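Local coordinates for protein thermospermine synthase (PDB 6BQ3) that probably makes thermospermine by transferring an aminopropyl group from decarboxylated S-adenosylmethionine to spermidine, releasing methylthioadenosine, at residues I86-L91 against E112-R117; N104-G109 against D176-D181; V128-I133 against S155-V160; D163-L168 against C191-T196. One frame throughout, in Å; residues are numbered along the deposited sequence. Where two conformers were deposited one is given.

Contact 1 of 4, residues I86-L91 against E112-R117; sequences IYHECL and EGSTAR. With DSH (5'-S-(3-aminopropyl)-5'-thioadenosine), chain C.
His88, on helix 84-98, meets Thr115 at the start of helix 114-120 where the two backbones come nearest, CA to CA 5.6 Å. Gly113 is the N-cap of the second helix, and at its positive phi a CB would press against the carbonyl of Glu112. The His88 ring carries the contact. Its CG swings beside the backbone N (chi1 -65°), which lays one face over Ser114: CB stands 3.4 Å from the centre of the His88 ring, only 8° off the normal, a CH-pi contact. Tyr87 CD2 covers the opposite face, and Thr115 OG1 comes to the ring edge, 3.2 Å from His88 CD2. The carboxylate of Glu112 lies nearly parallel to the imidazole, planes 12° apart, but is not hydrogen-bonded to it; His88 ND1 instead bonds to the carbonyl of Glu84. Glu112 spends its oxygens on the helix start, OE2 taking Ser114 N at 2.8 Å and OE1 taking Ser114 OG at 2.7 Å, each donor standing out of the carboxylate plane. With an alanine here, Ser114 N and OG would be likely to lose these acceptors, and Ser79 its mate. Tyr87 OH weakly accepts from the ligand amine, 3.2 Å from DSH N. The imidazole packs against Tyr87 and Thr115, which both bond to Asp181, the predicted proton acceptor, and so probably help to orient its carboxylate.

Contact 2 of 4, residues N104-G109 against D176-D181; sequences NVFIMG and DVIVGD. With DSH (5'-S-(3-aminopropyl)-5'-thioadenosine), chain C.
Two neighbouring parallel strands at the centre of the Rossmann-like sheet run side by side here and lead to the nucleoside pocket; the axes of 104-107 and 177-181 are 4.7 Å apart and inclined by 22°. Phe106 N donates to Val177 O at 3.1 Å, and Phe106 O accepts from Val179 N at 2.9 Å. Farther on, Met108 N reaches Val179 O at 2.8 Å, and Met108 O receives Asp181 N. At the start of the pair the side chains of Asn104 and Asp176 cross at about a right angle. With CG between the backbone N and the carbonyl carbon (chi1 64°), Asn104 brings OD1 to Asp176 N at 3.0 Å, the donor standing above the amide's carbonyl plane. Asn104 OD1 also accepts from Lys209 NZ and its ND2 bonds to Lys174 O, while Asp176 OD2 takes Lys103 N. A leucine in place of Asn104 would probably leave Asp176 N with just a weak backbone bond, and Lys174 O and Lys209 without their amide partner. On one face Ile107 CG2 lies 4.0 Å from Asp181 CB; on the other, Met108 CE lies over Gly180, 3.7 Å from its CA, where a side chain would be tight. Gly109 CA approaches DSH N3 to 3.5 Å, and Asp181, the predicted proton acceptor, lies beside the ligand with OD2 bonded to Thr115. Helix 114-120 packs against Ile107 and Val179, helix 164-170 against Phe106 and Met108, and strand 127-132 continues the sheet beyond 104-107.

Contact 3 of 4, residues V128-I133 against S155-V160; sequences VVMCDI and SRLEVV. With DSH (5'-S-(3-aminopropyl)-5'-thioadenosine), chain C.
Val129 and Val160 meet methyl to methyl on one face of this parallel strand pair, CG1 of Val129 lying 3.6 Å from CG2 of Val160. Glu158 runs beside Val129 on that face, the two side chains pointing the same way, and farther along Cys131 SG rests near Val160 CG1. The other face carries Val128, Met130, Leu157 and Val159. Leu157 leans its CD1 between the first two, 3.9 Å from Val128 CG1 and 4.0 Å from Met130 CB. Met130 and Val159 lie side by side, and SD of Met130 comes within 4.1 Å of Val159 CG2. Between the two faces the backbones are joined: Glu158 N bonds to Val128 O at 2.7 Å and Val160 N to Met130 O at the same length, while Met130 N and Asp132 N return to Glu158 O and Val160 O. Asp132, at the end of its strand, turns away from this packing: CG is anti to the backbone N (chi1 -159°), which holds both oxygens out to the ribose. OD1 accepts from O2' of the DSH ribose at 2.7 Å and OD2 from its O3' at 2.5 Å. Gly111 N also bonds to OD2 and Asp134 N to OD1, so backbone amides help fix the carboxylate. Ile133 CG2 packs against the adenine. An acidic residue closing the second strand and gripping both ribose hydroxyls is the hallmark of the Rossmann-like nucleoside site of AdoMet-dependent enzymes.

Contact 4 of 4, residues D163-L168 against C191-T196; sequences DAKAEL and CYKLYT. With DSH (5'-S-(3-aminopropyl)-5'-thioadenosine), chain C.
Asp163 faces Lys193 and Leu194 from the N-cap of helix 164-170. Its OD2 takes Ala166 N at 3.0 Å, the donor coming from well above the carboxylate plane, and its OD1 accepts from the adenine amine, DSH N6, at 2.8 Å. The ammonium of Lys193 stays beyond salt-bridge range, 4.2 Å from NZ to Asp163 OD2, though its positive charge would probably help to keep the carboxylate ionised. Ala164 follows with an almost straight bond from its backbone N to DSH N1, 3.0 Å long and 174° at the hydrogen. Lys165 carries its CB against Leu194 CD1 at 3.7 Å. A chi1 of 167° sends the Lys165 chain away from its own N-H and past Lys193, crossing it at about a right angle, CD 3.5 Å from NZ of Lys193; its own ammonium pairs with Glu169. Leu194, on the 3-10 turn 192-195, thus lays one methyl on Ala164 CB and the other on Lys165 CB, with CD2 near DSH N6 as well. Cys191, just before that turn, sets SG 3.3 Å from DSH N7. Asp163 and Ala164 at N6 and N1 and Cys191 near N7, together with Pro190, line the adenine pocket, probably much as in related aminopropyltransferases.

All four contacts belong to the Rossmann-like domain and gather round one DSH molecule. Contacts 2 and 3, centres about 10 Å apart, share a sheet: strands 104-107 and 127-132 are neighbours, giving the order 157-161, 127-132, 104-107, 175-181. Contact 1 lies on the side of the sheet covered by helix 114-120, about 11 Å from contact 2, and joins it through Thr115 and Tyr87 to Asp181. Contact 4 packs on the other side through helix 164-170, about 12 Å from contact 2 and 19 Å from contact 1, centre to centre. Along the chain contact 3 falls wholly between the segments of contact 2, whereas contacts 1 and 4 each alternate with it. The aminopropyl chain, ribose and adenine are thus met mainly by contacts 1, 3 and 4, with contact 2 between them.

Contact 1 of 4, residues I86-L91 against E112-R117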
# COMPACT_ATOMS: atom_id res chain seq x y z
N ILE A 86 3.04 25.17 -12.64
CA ILE A 86 2.48 24.82 -13.93
C ILE A 86 0.98 25.12 -13.91
O ILE A 86 0.43 25.73 -14.83
CB ILE A 86 2.68 23.30 -14.23
CG1 ILE A 86 4.19 22.93 -14.14
CG2 ILE A 86 2.03 22.96 -15.58
CD1 ILE A 86 4.42 21.42 -14.21
N TYR A 87 0.30 24.62 -12.89
CA TYR A 87 -1.11 24.88 -12.72
C TYR A 87 -1.41 26.38 -12.76
O TYR A 87 -2.34 26.82 -13.45
CB TYR A 87 -1.62 24.23 -11.43
CG TYR A 87 -3.07 24.53 -11.12
CD1 TYR A 87 -4.10 23.73 -11.60
CD2 TYR A 87 -3.42 25.66 -10.38
CE1 TYR A 87 -5.44 24.03 -11.34
CE2 TYR A 87 -4.76 25.99 -10.14
CZ TYR A 87 -5.76 25.14 -10.60
OH TYR A 87 -7.08 25.40 -10.33
N HIS A 88 -0.63 27.16 -12.00
CA HIS A 88 -0.94 28.57 -11.80
C HIS A 88 -0.53 29.46 -12.96
O HIS A 88 -1.26 30.39 -13.32
CB HIS A 88 -0.42 29.02 -10.43
CG HIS A 88 -1.12 28.34 -9.30
ND1 HIS A 88 -0.56 27.32 -8.55
CD2 HIS A 88 -2.37 28.51 -8.83
CE1 HIS A 88 -1.45 26.91 -7.65
NE2 HIS A 88 -2.56 27.62 -7.81
N GLU A 89 0.57 29.14 -13.64
CA GLU A 89 0.87 29.81 -14.91
C GLU A 89 -0.20 29.57 -15.96
O GLU A 89 -0.57 30.48 -16.68
CB GLU A 89 2.23 29.41 -15.45
CG GLU A 89 3.34 29.98 -14.57
CD GLU A 89 4.70 29.84 -15.16
OE1 GLU A 89 4.79 29.44 -16.32
OE2 GLU A 89 5.71 30.16 -14.44
N CYS A 90 -0.63 28.33 -16.07
CA CYS A 90 -1.60 27.93 -17.08
C CYS A 90 -2.95 28.55 -16.80
O CYS A 90 -3.66 28.93 -17.71
CB CYS A 90 -1.70 26.40 -17.12
SG CYS A 90 -0.32 25.64 -18.03
N LEU A 91 -3.33 28.61 -15.53
CA LEU A 91 -4.63 29.16 -15.15
C LEU A 91 -4.68 30.64 -15.45
O LEU A 91 -5.71 31.15 -15.90
CB LEU A 91 -4.91 28.95 -13.63
CG LEU A 91 -6.18 29.62 -13.07
CD1 LEU A 91 -7.42 29.07 -13.71
CD2 LEU A 91 -6.29 29.46 -11.54
N GLU A 112 -5.17 29.50 -1.50
CA GLU A 112 -3.79 29.02 -1.55
C GLU A 112 -2.77 30.11 -1.95
O GLU A 112 -1.58 30.02 -1.60
CB GLU A 112 -3.74 27.77 -2.46
CG GLU A 112 -2.39 27.16 -2.65
CD GLU A 112 -1.67 27.66 -3.90
OE1 GLU A 112 -0.61 27.08 -4.26
OE2 GLU A 112 -2.18 28.63 -4.55
N GLY A 113 -3.23 31.12 -2.69
CA GLY A 113 -2.45 32.34 -2.91
C GLY A 113 -1.58 32.40 -4.15
O GLY A 113 -1.02 33.47 -4.45
N SER A 114 -1.44 31.29 -4.89
CA SER A 114 -0.53 31.24 -6.03
C SER A 114 -1.17 31.83 -7.27
O SER A 114 -0.47 32.34 -8.11
CB SER A 114 -0.04 29.80 -6.31
OG SER A 114 0.58 29.32 -5.14
N THR A 115 -2.49 31.79 -7.37
CA THR A 115 -3.17 32.42 -8.48
C THR A 115 -2.98 33.93 -8.35
O THR A 115 -2.68 34.61 -9.32
CB THR A 115 -4.65 32.05 -8.48
OG1 THR A 115 -4.75 30.65 -8.72
CG2 THR A 115 -5.44 32.80 -9.52
N ALA A 116 -3.07 34.41 -7.11
CA ALA A 116 -2.84 35.81 -6.83
C ALA A 116 -1.41 36.18 -7.16
O ALA A 116 -1.19 37.18 -7.81
CB ALA A 116 -3.19 36.13 -5.39
N ARG A 117 -0.45 35.36 -6.75
CA ARG A 117 0.96 35.62 -7.02
C ARG A 117 1.14 35.81 -8.50
O ARG A 117 1.76 36.78 -8.93
CB ARG A 117 1.85 34.48 -6.48
CG ARG A 117 3.35 34.62 -6.70
CD ARG A 117 4.12 33.28 -6.53
NE ARG A 117 3.83 32.30 -7.60
CZ ARG A 117 3.44 31.01 -7.40
NH1 ARG A 117 3.28 30.55 -6.18
NH2 ARG A 117 3.22 30.23 -8.42
N DSH C . -7.59 22.84 -8.53
N1 DSH C . -16.52 30.36 -3.11
C2 DSH C . -15.17 30.83 -2.95
N3 DSH C . -14.11 29.86 -2.69
C4 DSH C . -14.44 28.39 -2.60
C5 DSH C . -15.71 27.96 -2.74
C6 DSH C . -16.84 28.97 -3.01
N6 DSH C . -18.22 28.56 -3.17
N7 DSH C . -15.71 26.62 -2.61
C8 DSH C . -14.43 26.23 -2.38
N9 DSH C . -13.64 27.33 -2.36
CA DSH C . -7.24 23.74 -7.42
CB DSH C . -8.51 24.10 -6.62
SD DSH C . -9.10 24.05 -3.87
CG DSH C . -8.14 24.74 -5.25
C1' DSH C . -12.30 27.42 -2.21
C2' DSH C . -11.62 26.43 -1.18
O2' DSH C . -11.71 26.97 0.24
C3' DSH C . -10.44 26.31 -1.60
O3' DSH C . -9.50 27.39 -1.23
C4' DSH C . -10.56 26.35 -3.25
O4' DSH C . -11.61 27.08 -3.52
C5' DSH C . -10.70 24.94 -3.81

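Contact 2 of 4, residues N104-G109 against D176-D181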
# COMPACT_ATOMS: atom_id res chain seq x y z
N ASN A 104 -8.31 44.90 -13.40
CA ASN A 104 -8.89 44.32 -12.21
C ASN A 104 -9.35 42.91 -12.48
O ASN A 104 -9.78 42.59 -13.60
CB ASN A 104 -9.97 45.20 -11.57
CG ASN A 104 -11.20 45.42 -12.45
OD1 ASN A 104 -11.20 45.15 -13.67
ND2 ASN A 104 -12.25 45.95 -11.82
N VAL A 105 -9.22 42.05 -11.46
CA VAL A 105 -9.49 40.61 -11.59
C VAL A 105 -10.12 40.09 -10.31
O VAL A 105 -9.72 40.49 -9.22
CB VAL A 105 -8.21 39.81 -11.88
CG1 VAL A 105 -8.51 38.31 -11.96
CG2 VAL A 105 -7.55 40.30 -13.15
N PHE A 106 -11.11 39.22 -10.46
CA PHE A 106 -11.79 38.58 -9.33
C PHE A 106 -11.50 37.09 -9.42
O PHE A 106 -11.72 36.48 -10.45
CB PHE A 106 -13.27 38.82 -9.47
CG PHE A 106 -14.05 38.41 -8.27
CD1 PHE A 106 -14.48 37.11 -8.13
CD2 PHE A 106 -14.39 39.32 -7.30
CE1 PHE A 106 -15.22 36.73 -7.02
CE2 PHE A 106 -15.11 38.94 -6.19
CZ PHE A 106 -15.52 37.64 -6.04
N ILE A 107 -11.00 36.52 -8.34
CA ILE A 107 -10.70 35.08 -8.23
C ILE A 107 -11.81 34.44 -7.39
O ILE A 107 -12.04 34.87 -6.27
CB ILE A 107 -9.37 34.83 -7.48
CG1 ILE A 107 -8.24 35.69 -8.06
CG2 ILE A 107 -9.02 33.32 -7.51
CD1 ILE A 107 -6.95 35.57 -7.28
N MET A 108 -12.40 33.38 -7.91
CA MET A 108 -13.31 32.54 -7.15
C MET A 108 -12.49 31.41 -6.55
O MET A 108 -12.01 30.56 -7.29
CB MET A 108 -14.38 32.00 -8.08
CG MET A 108 -15.02 33.06 -8.96
SD MET A 108 -16.53 32.47 -9.76
CE MET A 108 -15.84 31.25 -10.89
N GLY A 109 -12.33 31.43 -5.21
CA GLY A 109 -11.29 30.63 -4.53
C GLY A 109 -9.99 31.43 -4.32
O GLY A 109 -10.00 32.59 -3.89
N ASP A 176 -12.25 43.02 -15.57
CA ASP A 176 -11.64 42.68 -16.85
C ASP A 176 -11.48 41.15 -17.01
O ASP A 176 -11.61 40.59 -18.12
CB ASP A 176 -10.25 43.35 -16.96
CG ASP A 176 -10.33 44.86 -17.14
OD1 ASP A 176 -11.18 45.29 -17.92
OD2 ASP A 176 -9.51 45.60 -16.51
N VAL A 177 -11.14 40.48 -15.90
CA VAL A 177 -10.92 39.04 -15.89
C VAL A 177 -11.51 38.46 -14.61
O VAL A 177 -11.37 39.01 -13.54
CB VAL A 177 -9.41 38.66 -15.98
CG1 VAL A 177 -9.24 37.15 -16.09
CG2 VAL A 177 -8.72 39.32 -17.17
N ILE A 178 -12.22 37.37 -14.76
CA ILE A 178 -12.63 36.59 -13.64
C ILE A 178 -12.00 35.19 -13.78
O ILE A 178 -12.05 34.58 -14.84
CB ILE A 178 -14.16 36.58 -13.54
CG1 ILE A 178 -14.68 38.03 -13.34
CG2 ILE A 178 -14.57 35.69 -12.38
CD1 ILE A 178 -16.20 38.17 -13.46
N VAL A 179 -11.42 34.71 -12.68
CA VAL A 179 -10.70 33.44 -12.62
C VAL A 179 -11.40 32.46 -11.67
O VAL A 179 -11.60 32.75 -10.49
CB VAL A 179 -9.27 33.66 -12.11
CG1 VAL A 179 -8.49 32.35 -12.08
CG2 VAL A 179 -8.57 34.67 -12.99
N GLY A 180 -11.73 31.29 -12.17
CA GLY A 180 -12.32 30.24 -11.34
C GLY A 180 -11.23 29.30 -10.92
O GLY A 180 -10.68 28.60 -11.77
N ASP A 181 -10.91 29.32 -9.63
CA ASP A 181 -9.82 28.53 -9.05
C ASP A 181 -10.51 27.75 -7.95
O ASP A 181 -10.03 27.68 -6.80
CB ASP A 181 -8.72 29.47 -8.53
CG ASP A 181 -7.43 28.74 -8.08
OD1 ASP A 181 -7.25 27.54 -8.40
OD2 ASP A 181 -6.59 29.39 -7.43
N DSH C . -7.59 22.84 -8.53
N1 DSH C . -16.52 30.36 -3.11
C2 DSH C . -15.17 30.83 -2.95
N3 DSH C . -14.11 29.86 -2.69
C4 DSH C . -14.44 28.39 -2.60
C5 DSH C . -15.71 27.96 -2.74
C6 DSH C . -16.84 28.97 -3.01
N6 DSH C . -18.22 28.56 -3.17
N7 DSH C . -15.71 26.62 -2.61
C8 DSH C . -14.43 26.23 -2.38
N9 DSH C . -13.64 27.33 -2.36
CA DSH C . -7.24 23.74 -7.42
CB DSH C . -8.51 24.10 -6.62
SD DSH C . -9.10 24.05 -3.87
CG DSH C . -8.14 24.74 -5.25
C1' DSH C . -12.30 27.42 -2.21
C2' DSH C . -11.62 26.43 -1.18
O2' DSH C . -11.71 26.97 0.24
C3' DSH C . -10.44 26.31 -1.60
O3' DSH C . -9.50 27.39 -1.23
C4' DSH C . -10.56 26.35 -3.25
O4' DSH C . -11.61 27.08 -3.52
C5' DSH C . -10.70 24.94 -3.81

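Contact 3 of 4, residues V128-I133 against S155-V160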
# COMPACT_ATOMS: atom_id res chain seq x y z
N VAL A 128 -6.61 42.94 -7.37
CA VAL A 128 -6.94 41.53 -7.38
C VAL A 128 -7.79 41.26 -6.18
O VAL A 128 -7.38 41.51 -5.09
CB VAL A 128 -5.68 40.68 -7.32
CG1 VAL A 128 -6.03 39.18 -7.38
CG2 VAL A 128 -4.76 41.05 -8.46
N VAL A 129 -8.98 40.72 -6.41
CA VAL A 129 -9.85 40.26 -5.33
C VAL A 129 -9.72 38.72 -5.23
O VAL A 129 -10.07 38.03 -6.16
CB VAL A 129 -11.32 40.66 -5.54
CG1 VAL A 129 -12.18 40.15 -4.38
CG2 VAL A 129 -11.46 42.19 -5.64
N MET A 130 -9.19 38.24 -4.10
CA MET A 130 -9.21 36.83 -3.73
C MET A 130 -10.45 36.58 -2.88
O MET A 130 -10.52 36.96 -1.70
CB MET A 130 -7.95 36.47 -2.96
CG MET A 130 -7.87 34.99 -2.60
SD MET A 130 -6.86 34.79 -1.13
CE MET A 130 -5.28 35.16 -1.89
N CYS A 131 -11.44 35.96 -3.49
CA CYS A 131 -12.65 35.65 -2.77
C CYS A 131 -12.72 34.14 -2.46
O CYS A 131 -13.18 33.36 -3.30
CB CYS A 131 -13.89 36.09 -3.56
SG CYS A 131 -15.39 35.86 -2.57
N ASP A 132 -12.29 33.74 -1.26
CA ASP A 132 -12.36 32.33 -0.86
C ASP A 132 -13.36 32.17 0.28
O ASP A 132 -13.47 33.03 1.13
CB ASP A 132 -10.98 31.84 -0.43
CG ASP A 132 -10.86 30.33 -0.47
OD1 ASP A 132 -11.57 29.64 0.31
OD2 ASP A 132 -10.03 29.84 -1.27
N ILE A 133 -14.07 31.05 0.29
CA ILE A 133 -15.09 30.79 1.31
C ILE A 133 -14.47 30.43 2.69
O ILE A 133 -15.15 30.54 3.72
CB ILE A 133 -16.08 29.74 0.78
CG1 ILE A 133 -17.41 29.81 1.51
CG2 ILE A 133 -15.48 28.33 0.82
CD1 ILE A 133 -18.46 28.92 0.87
N SER A 155 -0.23 45.55 -1.96
CA SER A 155 -1.38 46.46 -1.69
C SER A 155 -2.54 46.31 -2.68
O SER A 155 -3.65 46.67 -2.38
CB SER A 155 -0.93 47.93 -1.66
OG SER A 155 -0.45 48.31 -2.96
N ARG A 156 -2.28 45.73 -3.85
CA ARG A 156 -3.31 45.49 -4.84
C ARG A 156 -4.21 44.30 -4.51
O ARG A 156 -5.27 44.11 -5.14
CB ARG A 156 -2.66 45.24 -6.19
CG ARG A 156 -1.83 46.40 -6.67
CD ARG A 156 -1.11 46.04 -7.97
NE ARG A 156 -0.00 45.13 -7.72
CZ ARG A 156 0.57 44.36 -8.65
NH1 ARG A 156 0.14 44.42 -9.92
NH2 ARG A 156 1.59 43.58 -8.33
N LEU A 157 -3.81 43.48 -3.53
CA LEU A 157 -4.59 42.26 -3.25
C LEU A 157 -5.66 42.59 -2.23
O LEU A 157 -5.35 43.14 -1.20
CB LEU A 157 -3.70 41.16 -2.72
CG LEU A 157 -4.38 39.84 -2.35
CD1 LEU A 157 -5.07 39.22 -3.57
CD2 LEU A 157 -3.30 38.93 -1.81
N GLU A 158 -6.92 42.28 -2.51
CA GLU A 158 -7.95 42.35 -1.48
C GLU A 158 -8.43 40.92 -1.20
O GLU A 158 -8.91 40.24 -2.11
CB GLU A 158 -9.11 43.22 -1.94
CG GLU A 158 -10.13 43.54 -0.86
CD GLU A 158 -11.38 44.19 -1.43
OE1 GLU A 158 -11.30 44.74 -2.56
OE2 GLU A 158 -12.45 44.12 -0.79
N VAL A 159 -8.25 40.47 0.04
CA VAL A 159 -8.78 39.19 0.45
C VAL A 159 -10.21 39.40 0.94
O VAL A 159 -10.48 40.30 1.76
CB VAL A 159 -7.94 38.50 1.53
CG1 VAL A 159 -8.58 37.18 1.92
CG2 VAL A 159 -6.52 38.28 1.03
N VAL A 160 -11.10 38.55 0.46
CA VAL A 160 -12.51 38.60 0.82
C VAL A 160 -12.87 37.19 1.26
O VAL A 160 -12.60 36.24 0.53
CB VAL A 160 -13.35 39.01 -0.41
CG1 VAL A 160 -14.84 39.03 -0.10
CG2 VAL A 160 -12.91 40.41 -0.90
N DSH C . -7.59 22.84 -8.53
N1 DSH C . -16.52 30.36 -3.11
C2 DSH C . -15.17 30.83 -2.95
N3 DSH C . -14.11 29.86 -2.69
C4 DSH C . -14.44 28.39 -2.60
C5 DSH C . -15.71 27.96 -2.74
C6 DSH C . -16.84 28.97 -3.01
N6 DSH C . -18.22 28.56 -3.17
N7 DSH C . -15.71 26.62 -2.61
C8 DSH C . -14.43 26.23 -2.38
N9 DSH C . -13.64 27.33 -2.36
CA DSH C . -7.24 23.74 -7.42
CB DSH C . -8.51 24.10 -6.62
SD DSH C . -9.10 24.05 -3.87
CG DSH C . -8.14 24.74 -5.25
C1' DSH C . -12.30 27.42 -2.21
C2' DSH C . -11.62 26.43 -1.18
O2' DSH C . -11.71 26.97 0.24
C3' DSH C . -10.44 26.31 -1.60
O3' DSH C . -9.50 27.39 -1.23
C4' DSH C . -10.56 26.35 -3.25
O4' DSH C . -11.61 27.08 -3.52
C5' DSH C . -10.70 24.94 -3.81

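Contact 4 of 4, residues D163-L168 against C191-T196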
# COMPACT_ATOMS: atom_id res chain seq x y z
N ASP A 163 -18.43 33.07 0.05
CA ASP A 163 -18.82 32.32 -1.13
C ASP A 163 -18.78 33.27 -2.33
O ASP A 163 -19.46 34.26 -2.34
CB ASP A 163 -20.22 31.70 -0.92
CG ASP A 163 -20.88 31.27 -2.22
OD1 ASP A 163 -20.26 30.52 -2.98
OD2 ASP A 163 -21.99 31.76 -2.49
N ALA A 164 -18.00 32.94 -3.36
CA ALA A 164 -17.80 33.81 -4.52
C ALA A 164 -19.10 34.11 -5.26
O ALA A 164 -19.22 35.17 -5.85
CB ALA A 164 -16.78 33.24 -5.49
N LYS A 165 -20.03 33.16 -5.28
CA LYS A 165 -21.32 33.38 -5.92
C LYS A 165 -22.11 34.50 -5.18
O LYS A 165 -22.65 35.39 -5.83
CB LYS A 165 -22.14 32.09 -5.95
CG LYS A 165 -23.61 32.27 -6.31
CD LYS A 165 -24.24 30.93 -6.76
CE LYS A 165 -25.76 30.96 -6.86
NZ LYS A 165 -26.28 32.23 -7.48
N ALA A 166 -22.16 34.44 -3.86
CA ALA A 166 -22.87 35.48 -3.08
C ALA A 166 -22.15 36.83 -3.22
O ALA A 166 -22.77 37.88 -3.42
CB ALA A 166 -23.03 35.09 -1.61
N GLU A 167 -20.83 36.78 -3.12
CA GLU A 167 -20.02 37.98 -3.24
C GLU A 167 -20.22 38.67 -4.57
O GLU A 167 -20.45 39.88 -4.62
CB GLU A 167 -18.54 37.63 -3.05
CG GLU A 167 -17.61 38.82 -3.11
CD GLU A 167 -17.86 39.81 -1.99
OE1 GLU A 167 -18.44 39.39 -0.95
OE2 GLU A 167 -17.48 41.01 -2.15
N LEU A 168 -20.16 37.90 -5.64
CA LEU A 168 -20.39 38.42 -6.98
C LEU A 168 -21.73 39.10 -7.18
O LEU A 168 -21.76 40.24 -7.65
CB LEU A 168 -20.23 37.31 -8.02
CG LEU A 168 -18.74 37.08 -8.27
CD1 LEU A 168 -18.50 35.75 -8.95
CD2 LEU A 168 -18.15 38.23 -9.08
N CYS A 191 -18.81 24.02 -4.42
CA CYS A 191 -18.31 24.54 -5.71
C CYS A 191 -19.24 24.29 -6.88
O CYS A 191 -19.18 25.04 -7.86
CB CYS A 191 -16.96 23.90 -6.05
SG CYS A 191 -15.71 24.07 -4.76
N TYR A 192 -20.08 23.24 -6.79
CA TYR A 192 -20.89 22.82 -7.94
C TYR A 192 -21.68 23.96 -8.57
O TYR A 192 -21.69 24.08 -9.79
CB TYR A 192 -21.86 21.67 -7.60
CG TYR A 192 -22.75 21.28 -8.79
CD1 TYR A 192 -22.37 20.27 -9.67
CD2 TYR A 192 -23.98 21.94 -9.03
CE1 TYR A 192 -23.16 19.91 -10.75
CE2 TYR A 192 -24.78 21.59 -10.12
CZ TYR A 192 -24.36 20.58 -10.98
OH TYR A 192 -25.14 20.20 -12.05
N LYS A 193 -22.36 24.76 -7.72
CA LYS A 193 -23.19 25.94 -8.12
C LYS A 193 -22.47 26.84 -9.14
O LYS A 193 -23.08 27.38 -10.08
CB LYS A 193 -23.45 26.83 -6.90
CG LYS A 193 -24.30 26.27 -5.77
CD LYS A 193 -23.75 26.58 -4.36
CE LYS A 193 -23.41 28.04 -4.08
NZ LYS A 193 -24.66 28.85 -3.98
N LEU A 194 -21.15 26.99 -8.93
CA LEU A 194 -20.34 28.00 -9.64
C LEU A 194 -19.85 27.50 -11.01
O LEU A 194 -19.01 28.17 -11.65
CB LEU A 194 -19.17 28.44 -8.75
CG LEU A 194 -19.50 29.39 -7.59
CD1 LEU A 194 -20.49 28.81 -6.61
CD2 LEU A 194 -18.24 29.79 -6.84
N TYR A 195 -20.33 26.33 -11.44
CA TYR A 195 -20.09 25.87 -12.80
C TYR A 195 -21.37 25.70 -13.61
O TYR A 195 -21.32 25.23 -14.74
CB TYR A 195 -19.31 24.55 -12.81
CG TYR A 195 -17.94 24.56 -12.20
CD1 TYR A 195 -17.77 24.34 -10.84
CD2 TYR A 195 -16.79 24.72 -12.99
CE1 TYR A 195 -16.48 24.30 -10.27
CE2 TYR A 195 -15.51 24.71 -12.43
CZ TYR A 195 -15.35 24.49 -11.09
OH TYR A 195 -14.09 24.43 -10.52
N THR A 196 -22.53 26.07 -13.05
CA THR A 196 -23.80 25.91 -13.78
C THR A 196 -23.94 27.00 -14.83
O THR A 196 -23.45 28.13 -14.63
CB THR A 196 -25.03 25.94 -12.84
OG1 THR A 196 -25.09 27.19 -12.14
CG2 THR A 196 -24.99 24.80 -11.82
N DSH C . -7.59 22.84 -8.53
N1 DSH C . -16.52 30.36 -3.11
C2 DSH C . -15.17 30.83 -2.95
N3 DSH C . -14.11 29.86 -2.69
C4 DSH C . -14.44 28.39 -2.60
C5 DSH C . -15.71 27.96 -2.74
C6 DSH C . -16.84 28.97 -3.01
N6 DSH C . -18.22 28.56 -3.17
N7 DSH C . -15.71 26.62 -2.61
C8 DSH C . -14.43 26.23 -2.38
N9 DSH C . -13.64 27.33 -2.36
CA DSH C . -7.24 23.74 -7.42
CB DSH C . -8.51 24.10 -6.62
SD DSH C . -9.10 24.05 -3.87
CG DSH C . -8.14 24.74 -5.25
C1' DSH C . -12.30 27.42 -2.21
C2' DSH C . -11.62 26.43 -1.18
O2' DSH C . -11.71 26.97 0.24
C3' DSH C . -10.44 26.31 -1.60
O3' DSH C . -9.50 27.39 -1.23
C4' DSH C . -10.56 26.35 -3.25
O4' DSH C . -11.61 27.08 -3.52
C5' DSH C . -10.70 24.94 -3.81